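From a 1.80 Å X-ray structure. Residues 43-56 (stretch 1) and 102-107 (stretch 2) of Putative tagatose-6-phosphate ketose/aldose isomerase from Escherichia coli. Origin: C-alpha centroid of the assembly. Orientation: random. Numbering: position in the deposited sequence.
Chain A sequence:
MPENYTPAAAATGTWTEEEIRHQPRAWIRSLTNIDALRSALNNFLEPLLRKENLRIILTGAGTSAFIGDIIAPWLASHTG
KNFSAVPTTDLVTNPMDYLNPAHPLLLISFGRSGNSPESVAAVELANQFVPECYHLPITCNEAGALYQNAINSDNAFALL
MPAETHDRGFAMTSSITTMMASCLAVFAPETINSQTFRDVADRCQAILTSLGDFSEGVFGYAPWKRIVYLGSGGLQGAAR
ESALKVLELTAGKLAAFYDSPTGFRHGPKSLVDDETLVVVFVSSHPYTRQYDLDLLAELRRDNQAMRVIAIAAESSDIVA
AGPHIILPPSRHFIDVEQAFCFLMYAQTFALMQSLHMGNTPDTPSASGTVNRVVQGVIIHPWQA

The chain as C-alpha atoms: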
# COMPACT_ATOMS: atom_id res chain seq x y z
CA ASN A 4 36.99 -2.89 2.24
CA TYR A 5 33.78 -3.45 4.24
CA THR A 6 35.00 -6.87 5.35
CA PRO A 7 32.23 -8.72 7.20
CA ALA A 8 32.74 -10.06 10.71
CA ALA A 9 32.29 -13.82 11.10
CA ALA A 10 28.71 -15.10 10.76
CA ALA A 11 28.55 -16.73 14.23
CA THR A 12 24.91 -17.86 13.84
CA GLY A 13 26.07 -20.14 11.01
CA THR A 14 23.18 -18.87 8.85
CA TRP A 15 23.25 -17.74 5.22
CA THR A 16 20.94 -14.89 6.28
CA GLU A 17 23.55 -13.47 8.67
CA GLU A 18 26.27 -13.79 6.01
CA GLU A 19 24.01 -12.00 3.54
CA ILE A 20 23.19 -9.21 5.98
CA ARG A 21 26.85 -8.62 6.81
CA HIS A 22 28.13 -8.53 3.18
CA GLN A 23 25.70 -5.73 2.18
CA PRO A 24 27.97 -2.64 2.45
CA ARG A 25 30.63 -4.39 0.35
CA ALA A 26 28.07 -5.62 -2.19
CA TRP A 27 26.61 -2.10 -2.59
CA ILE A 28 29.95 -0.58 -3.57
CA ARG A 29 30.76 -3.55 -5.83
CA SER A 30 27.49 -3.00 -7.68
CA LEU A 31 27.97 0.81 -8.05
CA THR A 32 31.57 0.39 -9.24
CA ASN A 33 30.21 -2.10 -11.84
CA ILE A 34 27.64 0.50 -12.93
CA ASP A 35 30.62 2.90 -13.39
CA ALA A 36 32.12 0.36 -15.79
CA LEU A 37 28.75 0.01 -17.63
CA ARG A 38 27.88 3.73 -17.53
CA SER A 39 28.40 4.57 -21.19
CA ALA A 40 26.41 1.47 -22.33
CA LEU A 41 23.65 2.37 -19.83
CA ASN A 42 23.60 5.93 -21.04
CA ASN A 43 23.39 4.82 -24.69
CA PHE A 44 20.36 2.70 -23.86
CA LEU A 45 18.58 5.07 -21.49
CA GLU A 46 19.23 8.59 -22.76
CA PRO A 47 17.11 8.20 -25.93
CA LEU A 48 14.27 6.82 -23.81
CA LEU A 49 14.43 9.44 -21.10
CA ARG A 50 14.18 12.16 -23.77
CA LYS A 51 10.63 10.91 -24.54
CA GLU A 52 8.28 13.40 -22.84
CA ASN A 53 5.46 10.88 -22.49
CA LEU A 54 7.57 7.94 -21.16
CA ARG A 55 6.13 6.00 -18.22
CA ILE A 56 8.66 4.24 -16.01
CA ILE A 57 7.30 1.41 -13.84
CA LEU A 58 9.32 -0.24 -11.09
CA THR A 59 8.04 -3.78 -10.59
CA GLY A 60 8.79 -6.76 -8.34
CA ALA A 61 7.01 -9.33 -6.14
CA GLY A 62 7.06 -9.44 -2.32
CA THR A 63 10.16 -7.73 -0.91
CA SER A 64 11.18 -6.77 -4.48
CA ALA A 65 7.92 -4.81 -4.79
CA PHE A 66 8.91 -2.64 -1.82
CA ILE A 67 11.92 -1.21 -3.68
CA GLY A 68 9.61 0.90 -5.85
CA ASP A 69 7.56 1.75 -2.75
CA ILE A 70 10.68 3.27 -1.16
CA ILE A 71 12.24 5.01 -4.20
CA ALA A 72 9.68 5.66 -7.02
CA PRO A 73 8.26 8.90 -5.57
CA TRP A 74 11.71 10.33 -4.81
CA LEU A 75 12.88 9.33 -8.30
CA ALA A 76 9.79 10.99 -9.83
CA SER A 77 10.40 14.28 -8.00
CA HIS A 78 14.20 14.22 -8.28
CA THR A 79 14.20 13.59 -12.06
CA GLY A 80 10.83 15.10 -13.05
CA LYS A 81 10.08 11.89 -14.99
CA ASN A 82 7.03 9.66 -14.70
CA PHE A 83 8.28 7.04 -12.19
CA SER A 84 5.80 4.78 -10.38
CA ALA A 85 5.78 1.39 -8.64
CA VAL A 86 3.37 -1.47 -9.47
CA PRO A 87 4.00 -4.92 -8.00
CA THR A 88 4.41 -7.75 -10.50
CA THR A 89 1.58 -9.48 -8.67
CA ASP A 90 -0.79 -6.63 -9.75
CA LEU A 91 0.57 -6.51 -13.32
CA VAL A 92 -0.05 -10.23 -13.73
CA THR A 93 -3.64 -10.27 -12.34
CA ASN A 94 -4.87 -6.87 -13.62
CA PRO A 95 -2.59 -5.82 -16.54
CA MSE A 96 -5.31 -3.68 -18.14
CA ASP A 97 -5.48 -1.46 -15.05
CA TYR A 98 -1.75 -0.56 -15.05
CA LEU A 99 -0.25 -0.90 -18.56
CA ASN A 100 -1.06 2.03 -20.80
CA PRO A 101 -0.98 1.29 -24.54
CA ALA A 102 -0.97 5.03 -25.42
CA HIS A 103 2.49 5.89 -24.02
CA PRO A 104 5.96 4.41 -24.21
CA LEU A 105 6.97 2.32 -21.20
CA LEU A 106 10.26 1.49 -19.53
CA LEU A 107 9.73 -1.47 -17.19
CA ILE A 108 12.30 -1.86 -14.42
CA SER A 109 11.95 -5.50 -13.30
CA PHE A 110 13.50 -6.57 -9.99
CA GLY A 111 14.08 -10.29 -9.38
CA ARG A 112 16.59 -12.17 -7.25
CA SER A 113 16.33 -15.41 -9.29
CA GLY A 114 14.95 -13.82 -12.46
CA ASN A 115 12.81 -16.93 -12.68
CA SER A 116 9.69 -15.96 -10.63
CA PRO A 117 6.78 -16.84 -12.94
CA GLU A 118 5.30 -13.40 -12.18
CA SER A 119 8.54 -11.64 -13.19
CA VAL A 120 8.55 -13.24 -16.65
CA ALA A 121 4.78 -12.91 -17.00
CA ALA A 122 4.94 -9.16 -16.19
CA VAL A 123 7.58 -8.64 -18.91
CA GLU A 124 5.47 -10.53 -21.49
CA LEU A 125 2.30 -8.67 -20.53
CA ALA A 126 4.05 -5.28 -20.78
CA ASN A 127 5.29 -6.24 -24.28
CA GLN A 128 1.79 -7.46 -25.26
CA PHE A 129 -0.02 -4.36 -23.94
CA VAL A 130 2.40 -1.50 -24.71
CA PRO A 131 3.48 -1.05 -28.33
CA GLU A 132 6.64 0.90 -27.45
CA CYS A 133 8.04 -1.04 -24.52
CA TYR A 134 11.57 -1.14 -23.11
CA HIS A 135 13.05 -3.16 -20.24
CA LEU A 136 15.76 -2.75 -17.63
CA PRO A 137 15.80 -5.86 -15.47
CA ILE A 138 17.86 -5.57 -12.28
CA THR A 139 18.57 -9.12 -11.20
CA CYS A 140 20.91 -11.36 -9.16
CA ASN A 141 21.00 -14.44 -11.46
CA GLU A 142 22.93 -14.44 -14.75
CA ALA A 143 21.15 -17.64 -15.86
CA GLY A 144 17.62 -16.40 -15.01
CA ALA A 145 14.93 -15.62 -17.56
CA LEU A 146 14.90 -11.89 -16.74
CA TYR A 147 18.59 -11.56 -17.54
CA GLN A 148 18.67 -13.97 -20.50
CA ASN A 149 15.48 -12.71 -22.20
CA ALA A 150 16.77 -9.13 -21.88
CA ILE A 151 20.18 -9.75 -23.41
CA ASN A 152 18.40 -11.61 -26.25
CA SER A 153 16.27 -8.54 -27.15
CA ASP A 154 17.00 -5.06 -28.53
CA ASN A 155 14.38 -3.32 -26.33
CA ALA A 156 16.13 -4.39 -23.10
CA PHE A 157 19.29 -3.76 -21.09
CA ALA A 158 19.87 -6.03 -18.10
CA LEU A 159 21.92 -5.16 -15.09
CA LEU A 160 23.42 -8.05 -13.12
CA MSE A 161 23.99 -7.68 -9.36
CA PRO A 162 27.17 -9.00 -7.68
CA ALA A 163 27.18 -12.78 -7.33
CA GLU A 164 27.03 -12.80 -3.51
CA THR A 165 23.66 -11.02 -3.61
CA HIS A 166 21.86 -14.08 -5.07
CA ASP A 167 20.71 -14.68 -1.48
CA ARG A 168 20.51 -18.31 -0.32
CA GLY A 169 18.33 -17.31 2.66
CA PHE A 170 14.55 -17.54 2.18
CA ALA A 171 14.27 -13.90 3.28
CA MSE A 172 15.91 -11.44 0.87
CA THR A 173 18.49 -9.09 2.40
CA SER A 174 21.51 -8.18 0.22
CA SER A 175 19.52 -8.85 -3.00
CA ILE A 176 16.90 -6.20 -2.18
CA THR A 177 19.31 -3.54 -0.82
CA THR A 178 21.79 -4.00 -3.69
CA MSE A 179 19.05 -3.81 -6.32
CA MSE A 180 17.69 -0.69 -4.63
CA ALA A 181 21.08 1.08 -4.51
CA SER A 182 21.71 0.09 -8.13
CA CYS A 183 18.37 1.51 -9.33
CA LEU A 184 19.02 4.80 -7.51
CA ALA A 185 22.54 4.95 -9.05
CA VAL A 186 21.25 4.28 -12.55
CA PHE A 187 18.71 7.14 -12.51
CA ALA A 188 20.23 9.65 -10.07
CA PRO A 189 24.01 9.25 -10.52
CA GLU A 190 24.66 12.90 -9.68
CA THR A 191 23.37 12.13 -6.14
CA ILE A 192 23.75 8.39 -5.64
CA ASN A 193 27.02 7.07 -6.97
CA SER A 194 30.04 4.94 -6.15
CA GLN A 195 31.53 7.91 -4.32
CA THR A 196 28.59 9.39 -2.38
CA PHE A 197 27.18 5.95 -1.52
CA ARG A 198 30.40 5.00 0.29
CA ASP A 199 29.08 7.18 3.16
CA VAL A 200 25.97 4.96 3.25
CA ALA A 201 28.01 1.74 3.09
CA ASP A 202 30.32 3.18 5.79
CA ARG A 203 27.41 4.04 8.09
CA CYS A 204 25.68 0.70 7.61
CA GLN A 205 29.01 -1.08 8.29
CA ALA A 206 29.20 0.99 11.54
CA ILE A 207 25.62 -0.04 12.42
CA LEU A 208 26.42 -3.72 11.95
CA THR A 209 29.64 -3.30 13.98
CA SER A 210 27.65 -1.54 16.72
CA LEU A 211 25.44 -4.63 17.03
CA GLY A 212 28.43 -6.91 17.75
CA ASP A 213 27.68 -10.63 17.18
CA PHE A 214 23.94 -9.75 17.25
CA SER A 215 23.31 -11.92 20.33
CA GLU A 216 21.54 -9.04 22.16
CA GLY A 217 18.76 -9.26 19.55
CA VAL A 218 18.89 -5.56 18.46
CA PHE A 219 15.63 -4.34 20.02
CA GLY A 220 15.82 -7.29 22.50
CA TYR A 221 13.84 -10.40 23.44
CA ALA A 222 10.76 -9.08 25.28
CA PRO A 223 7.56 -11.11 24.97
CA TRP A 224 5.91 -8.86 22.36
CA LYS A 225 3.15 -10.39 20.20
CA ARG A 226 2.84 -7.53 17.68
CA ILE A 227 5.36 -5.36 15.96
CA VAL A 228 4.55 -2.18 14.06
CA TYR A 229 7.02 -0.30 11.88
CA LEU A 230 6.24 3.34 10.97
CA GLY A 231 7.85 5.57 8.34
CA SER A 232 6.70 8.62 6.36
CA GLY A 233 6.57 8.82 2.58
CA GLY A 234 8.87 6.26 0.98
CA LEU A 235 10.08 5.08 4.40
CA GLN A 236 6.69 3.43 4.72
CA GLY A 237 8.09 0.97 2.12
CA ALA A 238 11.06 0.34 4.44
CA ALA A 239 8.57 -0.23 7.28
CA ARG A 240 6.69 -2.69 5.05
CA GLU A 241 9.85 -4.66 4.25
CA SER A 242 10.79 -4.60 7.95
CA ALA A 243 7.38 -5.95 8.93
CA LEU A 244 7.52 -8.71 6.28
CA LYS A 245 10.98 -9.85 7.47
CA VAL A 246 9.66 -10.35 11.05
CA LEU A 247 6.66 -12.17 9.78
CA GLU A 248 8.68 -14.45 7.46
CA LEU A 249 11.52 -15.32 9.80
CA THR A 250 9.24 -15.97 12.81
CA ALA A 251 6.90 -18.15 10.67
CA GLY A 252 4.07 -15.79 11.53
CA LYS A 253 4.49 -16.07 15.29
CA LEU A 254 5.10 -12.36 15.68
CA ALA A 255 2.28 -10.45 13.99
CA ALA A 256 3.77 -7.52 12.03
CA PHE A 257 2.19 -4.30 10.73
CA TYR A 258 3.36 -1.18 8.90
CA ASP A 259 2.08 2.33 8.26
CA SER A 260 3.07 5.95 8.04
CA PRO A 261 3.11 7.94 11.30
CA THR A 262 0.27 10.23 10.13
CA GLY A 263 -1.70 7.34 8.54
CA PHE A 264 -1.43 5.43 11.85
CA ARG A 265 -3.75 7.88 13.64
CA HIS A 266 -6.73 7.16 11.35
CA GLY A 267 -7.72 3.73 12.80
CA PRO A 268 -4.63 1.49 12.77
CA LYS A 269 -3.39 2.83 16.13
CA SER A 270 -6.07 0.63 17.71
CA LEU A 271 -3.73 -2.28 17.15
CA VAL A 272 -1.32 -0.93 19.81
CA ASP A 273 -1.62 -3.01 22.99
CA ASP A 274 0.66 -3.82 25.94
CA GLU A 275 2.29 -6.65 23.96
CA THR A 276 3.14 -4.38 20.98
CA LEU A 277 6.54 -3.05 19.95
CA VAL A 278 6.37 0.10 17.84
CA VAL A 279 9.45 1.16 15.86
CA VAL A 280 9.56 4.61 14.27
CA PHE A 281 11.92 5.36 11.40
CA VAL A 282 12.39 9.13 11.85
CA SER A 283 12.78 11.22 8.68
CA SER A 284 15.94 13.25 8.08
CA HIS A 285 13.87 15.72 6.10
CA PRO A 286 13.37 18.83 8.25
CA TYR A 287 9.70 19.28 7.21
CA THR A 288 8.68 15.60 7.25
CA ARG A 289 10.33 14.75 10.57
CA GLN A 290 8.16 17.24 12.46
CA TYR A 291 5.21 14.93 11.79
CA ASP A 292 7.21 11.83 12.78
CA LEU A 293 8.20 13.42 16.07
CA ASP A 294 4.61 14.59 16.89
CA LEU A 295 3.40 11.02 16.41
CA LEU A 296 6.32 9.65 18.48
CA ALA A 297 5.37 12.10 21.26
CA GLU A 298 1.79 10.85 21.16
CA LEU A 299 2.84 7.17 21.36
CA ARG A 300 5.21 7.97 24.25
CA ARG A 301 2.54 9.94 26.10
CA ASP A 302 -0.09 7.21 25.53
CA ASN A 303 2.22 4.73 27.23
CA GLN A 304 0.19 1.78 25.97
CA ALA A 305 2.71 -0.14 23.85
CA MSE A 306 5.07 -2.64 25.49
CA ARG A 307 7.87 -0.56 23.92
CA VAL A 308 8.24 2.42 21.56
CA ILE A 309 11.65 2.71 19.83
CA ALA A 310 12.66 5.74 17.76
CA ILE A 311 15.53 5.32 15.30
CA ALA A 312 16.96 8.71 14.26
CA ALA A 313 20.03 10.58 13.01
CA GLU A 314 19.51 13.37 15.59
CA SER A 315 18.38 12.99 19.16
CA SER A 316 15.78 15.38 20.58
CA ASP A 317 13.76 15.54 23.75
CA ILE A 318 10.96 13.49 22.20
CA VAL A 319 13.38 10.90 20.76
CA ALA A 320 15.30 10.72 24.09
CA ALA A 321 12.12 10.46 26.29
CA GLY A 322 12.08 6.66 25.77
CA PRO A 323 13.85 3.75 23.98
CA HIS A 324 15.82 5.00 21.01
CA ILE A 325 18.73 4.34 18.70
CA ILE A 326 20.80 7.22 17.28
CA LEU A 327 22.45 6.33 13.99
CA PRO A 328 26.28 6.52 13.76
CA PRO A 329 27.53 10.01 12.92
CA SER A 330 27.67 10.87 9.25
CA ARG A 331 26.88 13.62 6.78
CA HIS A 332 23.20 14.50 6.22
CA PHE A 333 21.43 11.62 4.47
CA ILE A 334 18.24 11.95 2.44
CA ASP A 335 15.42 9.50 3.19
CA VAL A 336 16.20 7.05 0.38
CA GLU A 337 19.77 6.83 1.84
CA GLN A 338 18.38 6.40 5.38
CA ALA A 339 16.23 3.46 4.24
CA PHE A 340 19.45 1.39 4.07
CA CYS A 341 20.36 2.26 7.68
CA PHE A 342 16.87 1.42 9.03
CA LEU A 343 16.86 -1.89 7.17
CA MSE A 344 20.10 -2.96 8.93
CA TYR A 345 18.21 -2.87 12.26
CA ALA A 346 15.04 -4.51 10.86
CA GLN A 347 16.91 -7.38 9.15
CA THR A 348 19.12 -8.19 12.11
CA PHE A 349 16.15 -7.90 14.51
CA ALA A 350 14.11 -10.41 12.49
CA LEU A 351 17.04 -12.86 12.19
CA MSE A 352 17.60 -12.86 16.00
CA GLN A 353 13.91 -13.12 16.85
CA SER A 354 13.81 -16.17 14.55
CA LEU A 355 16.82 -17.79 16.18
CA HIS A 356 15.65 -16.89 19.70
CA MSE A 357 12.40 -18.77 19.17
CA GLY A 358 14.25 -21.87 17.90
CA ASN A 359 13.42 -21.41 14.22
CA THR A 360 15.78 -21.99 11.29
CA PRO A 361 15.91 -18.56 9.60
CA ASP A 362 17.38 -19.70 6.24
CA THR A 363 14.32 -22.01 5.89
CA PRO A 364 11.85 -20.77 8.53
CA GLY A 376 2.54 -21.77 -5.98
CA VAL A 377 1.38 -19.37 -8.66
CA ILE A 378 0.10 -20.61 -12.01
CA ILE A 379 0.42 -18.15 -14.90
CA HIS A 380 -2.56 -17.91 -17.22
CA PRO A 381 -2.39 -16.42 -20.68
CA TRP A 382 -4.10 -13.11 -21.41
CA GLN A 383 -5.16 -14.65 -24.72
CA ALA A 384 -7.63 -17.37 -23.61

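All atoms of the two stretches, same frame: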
# COMPACT_ATOMS: atom_id res chain seq x y z
N ASN A 43 23.81 5.02 -23.30
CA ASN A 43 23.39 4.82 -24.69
C ASN A 43 21.99 4.23 -24.80
O ASN A 43 21.24 4.52 -25.73
CB ASN A 43 24.36 3.89 -25.43
CG ASN A 43 25.69 4.55 -25.70
OD1 ASN A 43 25.88 5.74 -25.47
ND2 ASN A 43 26.65 3.75 -26.21
N PHE A 44 21.66 3.35 -23.87
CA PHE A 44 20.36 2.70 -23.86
C PHE A 44 19.31 3.67 -23.35
O PHE A 44 18.23 3.80 -23.95
CB PHE A 44 20.39 1.45 -22.99
CG PHE A 44 19.05 0.79 -22.85
CD1 PHE A 44 18.44 0.20 -23.94
CD2 PHE A 44 18.38 0.80 -21.64
CE1 PHE A 44 17.19 -0.41 -23.80
CE2 PHE A 44 17.15 0.21 -21.50
CZ PHE A 44 16.56 -0.40 -22.57
N LEU A 45 19.61 4.34 -22.24
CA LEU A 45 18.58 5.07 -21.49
C LEU A 45 18.33 6.48 -21.99
O LEU A 45 17.19 6.95 -21.94
CB LEU A 45 18.92 5.14 -20.00
CG LEU A 45 18.77 3.88 -19.17
CD1 LEU A 45 19.36 4.15 -17.78
CD2 LEU A 45 17.31 3.43 -19.08
N GLU A 46 19.38 7.17 -22.43
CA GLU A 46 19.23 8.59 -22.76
C GLU A 46 18.19 8.83 -23.86
O GLU A 46 17.39 9.75 -23.73
CB GLU A 46 20.59 9.27 -23.06
CG GLU A 46 21.46 9.41 -21.75
CD GLU A 46 22.83 10.13 -21.91
OE1 GLU A 46 23.32 10.32 -23.05
OE2 GLU A 46 23.42 10.49 -20.85
N PRO A 47 18.16 8.00 -24.92
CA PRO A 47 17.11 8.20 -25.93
C PRO A 47 15.70 7.96 -25.41
O PRO A 47 14.74 8.55 -25.93
CB PRO A 47 17.45 7.17 -27.01
CG PRO A 47 18.87 6.77 -26.74
CD PRO A 47 19.07 6.90 -25.28
N LEU A 48 15.57 7.10 -24.39
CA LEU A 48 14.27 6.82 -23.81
C LEU A 48 13.81 7.96 -22.92
O LEU A 48 12.68 8.42 -23.02
CB LEU A 48 14.31 5.53 -22.98
CG LEU A 48 14.76 4.28 -23.73
CD1 LEU A 48 14.66 3.06 -22.84
CD2 LEU A 48 13.91 4.12 -24.99
N LEU A 49 14.71 8.40 -22.06
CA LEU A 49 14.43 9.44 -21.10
C LEU A 49 14.14 10.79 -21.75
O LEU A 49 13.55 11.65 -21.12
CB LEU A 49 15.58 9.57 -20.11
CG LEU A 49 15.80 8.36 -19.18
CD1 LEU A 49 17.03 8.57 -18.28
CD2 LEU A 49 14.58 8.07 -18.33
N ARG A 50 14.54 10.96 -23.01
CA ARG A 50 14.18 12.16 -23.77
C ARG A 50 12.72 12.15 -24.25
O ARG A 50 12.22 13.20 -24.66
CB ARG A 50 15.15 12.39 -24.94
CG ARG A 50 16.57 12.87 -24.52
CD ARG A 50 16.60 14.22 -23.69
NE ARG A 50 16.96 15.44 -24.47
CZ ARG A 50 16.62 16.70 -24.14
NH1 ARG A 50 15.91 16.97 -23.04
NH2 ARG A 50 17.00 17.72 -24.93
N LYS A 51 12.05 11.00 -24.18
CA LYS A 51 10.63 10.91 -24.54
C LYS A 51 9.76 11.51 -23.43
O LYS A 51 9.64 10.95 -22.34
CB LYS A 51 10.23 9.46 -24.80
CG LYS A 51 11.03 8.77 -25.89
CD LYS A 51 10.75 7.29 -25.96
CE LYS A 51 11.66 6.62 -26.97
NZ LYS A 51 11.36 7.07 -28.36
N GLU A 52 9.18 12.67 -23.73
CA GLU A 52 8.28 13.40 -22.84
C GLU A 52 7.23 12.52 -22.15
O GLU A 52 6.98 12.65 -20.94
CB GLU A 52 7.56 14.50 -23.66
CG GLU A 52 6.24 15.08 -23.06
CD GLU A 52 5.13 15.37 -24.11
OE1 GLU A 52 5.42 15.97 -25.18
OE2 GLU A 52 3.95 15.00 -23.84
N ASN A 53 6.60 11.66 -22.95
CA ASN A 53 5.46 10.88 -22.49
C ASN A 53 5.83 9.49 -21.90
O ASN A 53 4.94 8.70 -21.63
CB ASN A 53 4.47 10.72 -23.65
CG ASN A 53 5.12 10.17 -24.95
OD1 ASN A 53 6.35 10.13 -25.10
ND2 ASN A 53 4.26 9.75 -25.91
N LEU A 54 7.13 9.22 -21.71
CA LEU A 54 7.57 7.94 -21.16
C LEU A 54 6.99 7.72 -19.77
O LEU A 54 7.02 8.61 -18.91
CB LEU A 54 9.10 7.87 -21.10
CG LEU A 54 9.74 6.60 -20.52
CD1 LEU A 54 9.55 5.44 -21.45
CD2 LEU A 54 11.24 6.84 -20.18
N ARG A 55 6.45 6.52 -19.56
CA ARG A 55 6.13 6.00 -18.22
C ARG A 55 7.25 5.05 -17.80
O ARG A 55 7.74 4.24 -18.60
CB ARG A 55 4.80 5.25 -18.22
CG ARG A 55 3.59 6.13 -17.98
CD ARG A 55 3.48 7.30 -18.93
NE ARG A 55 2.35 8.18 -18.57
CZ ARG A 55 2.13 9.40 -19.08
NH1 ARG A 55 2.93 9.91 -20.00
NH2 ARG A 55 1.08 10.10 -18.67
N ILE A 56 7.65 5.13 -16.54
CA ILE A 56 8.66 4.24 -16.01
C ILE A 56 8.01 3.51 -14.83
O ILE A 56 7.58 4.14 -13.89
CB ILE A 56 9.94 4.96 -15.54
CG1 ILE A 56 10.53 5.87 -16.64
CG2 ILE A 56 10.97 3.95 -15.07
CD1 ILE A 56 11.70 6.69 -16.17
N ALA A 102 -1.05 3.74 -24.73
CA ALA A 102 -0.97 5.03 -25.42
C ALA A 102 0.35 5.76 -25.22
O ALA A 102 0.55 6.80 -25.86
CB ALA A 102 -2.12 5.95 -24.95
N HIS A 103 1.21 5.26 -24.33
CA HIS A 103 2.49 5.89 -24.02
C HIS A 103 3.63 4.87 -24.09
O HIS A 103 3.39 3.68 -23.87
CB HIS A 103 2.52 6.47 -22.60
CG HIS A 103 1.42 7.44 -22.32
ND1 HIS A 103 1.25 8.60 -23.04
CD2 HIS A 103 0.45 7.43 -21.39
CE1 HIS A 103 0.21 9.25 -22.57
NE2 HIS A 103 -0.29 8.57 -21.55
N PRO A 104 4.86 5.34 -24.33
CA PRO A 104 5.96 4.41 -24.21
C PRO A 104 6.13 4.01 -22.74
O PRO A 104 5.70 4.73 -21.83
CB PRO A 104 7.19 5.20 -24.74
CG PRO A 104 6.64 6.47 -25.35
CD PRO A 104 5.32 6.70 -24.69
N LEU A 105 6.70 2.83 -22.53
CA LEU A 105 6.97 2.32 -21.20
C LEU A 105 8.40 1.81 -21.07
O LEU A 105 8.90 1.11 -21.94
CB LEU A 105 6.01 1.16 -20.90
CG LEU A 105 6.22 0.35 -19.62
CD1 LEU A 105 6.09 1.22 -18.36
CD2 LEU A 105 5.26 -0.82 -19.54
N LEU A 106 9.02 2.11 -19.94
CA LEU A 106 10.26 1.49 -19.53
C LEU A 106 9.92 0.71 -18.26
O LEU A 106 9.53 1.31 -17.25
CB LEU A 106 11.34 2.53 -19.23
CG LEU A 106 12.65 1.98 -18.64
CD1 LEU A 106 13.27 0.88 -19.55
CD2 LEU A 106 13.67 3.11 -18.33
N LEU A 107 10.04 -0.59 -18.33
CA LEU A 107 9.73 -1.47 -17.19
C LEU A 107 11.02 -1.88 -16.50
O LEU A 107 11.88 -2.53 -17.12
CB LEU A 107 8.96 -2.71 -17.63
CG LEU A 107 8.38 -3.59 -16.52
CD1 LEU A 107 7.31 -2.80 -15.70
CD2 LEU A 107 7.81 -4.90 -17.09
O HOH W 1 1.75 9.69 -25.14

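A pair of parallel strands illustrates a general principle: the backbone fixes the register, and the rotamers of the side chains then decide how each face is filled. In this putative isomerase, Arg55 and Ile56 run parallel to Leu105 and Leu106. The amide of Arg55 donates to Pro104 O (Arg55 N to Pro104 O, 3.0 Å), and its carbonyl accepts from the amide of Leu106, two residues further on (Leu106 N to Arg55 O, 2.8 Å). Arg55 thus bonds with both of its backbone polar groups to residues flanking Leu105, the usual parallel pattern. Pro104, which lacks an amide hydrogen, can still serve as acceptor. Two CA-H...O contacts reinforce the ladder, Leu105 CA to Arg55 O and Ile56 CA to Leu106 O, each at 3.3 Å.

Before the strand, the chain leaves a helix kinked near Pro47, whose ring nitrogen has no hydrogen to give to the preceding turn. A type I turn from Lys51 to Leu54, closed by a bond from Leu54 N to Lys51 O (3.1 Å), then leads into the strand.

On the face carrying Ile56 and Leu106, the helix covers the sheet. Leu106, with chi1 t and chi2 p, is the most heavily covered residue of the pairing. Its two methyls diverge: CD2 meets Leu45 CD2 at 3.7 Å, while CD1 lies 4.2 Å from Leu48 CD1 and 4.4 Å from Phe44 CE2. Leu45 and Phe44 leave their backbones sideways, yet their ends come nearer, Leu45 through an m,t rotamer and Phe44 through chi1 t. Leu54, also t,p, places CD1 4.1 Å from both Pro104 CB and Leu106 CB, so one methyl bridges two partners.

On the opposite face, that of Arg55 and Leu105, Arg55 CB lies 4.2 Å from Leu105 CD1, while the charged end of Arg55 reaches back to His103, just before the second strand. With chi1 m and chi2 p, the Arg55 side chain folds back rather than extending, and the t setting of chi3 carries its guanidinium over the His103 ring. The two planes lie 7° from parallel with centres 3.6 Å apart, and Arg55 CZ approaches His103 CD2 to 3.5 Å. The same bend lets Arg55 NH1 donate to Asn53 O (2.9 Å), so this rotamer serves a stack across the stretches and a hydrogen bond within its own.

The CA-to-CB bond of Asn53 points toward the other stretch, and with chi1 p its ND2 lies 3.5 Å from Pro104 CD. A water accepts from Asn53 ND2 (2.6 Å from the water O), donates to Ala102 O (3.2 Å from the same O) and hydrogen-bonds to His103 ND1 (2.4 Å), tying the turn to the approach of the second strand.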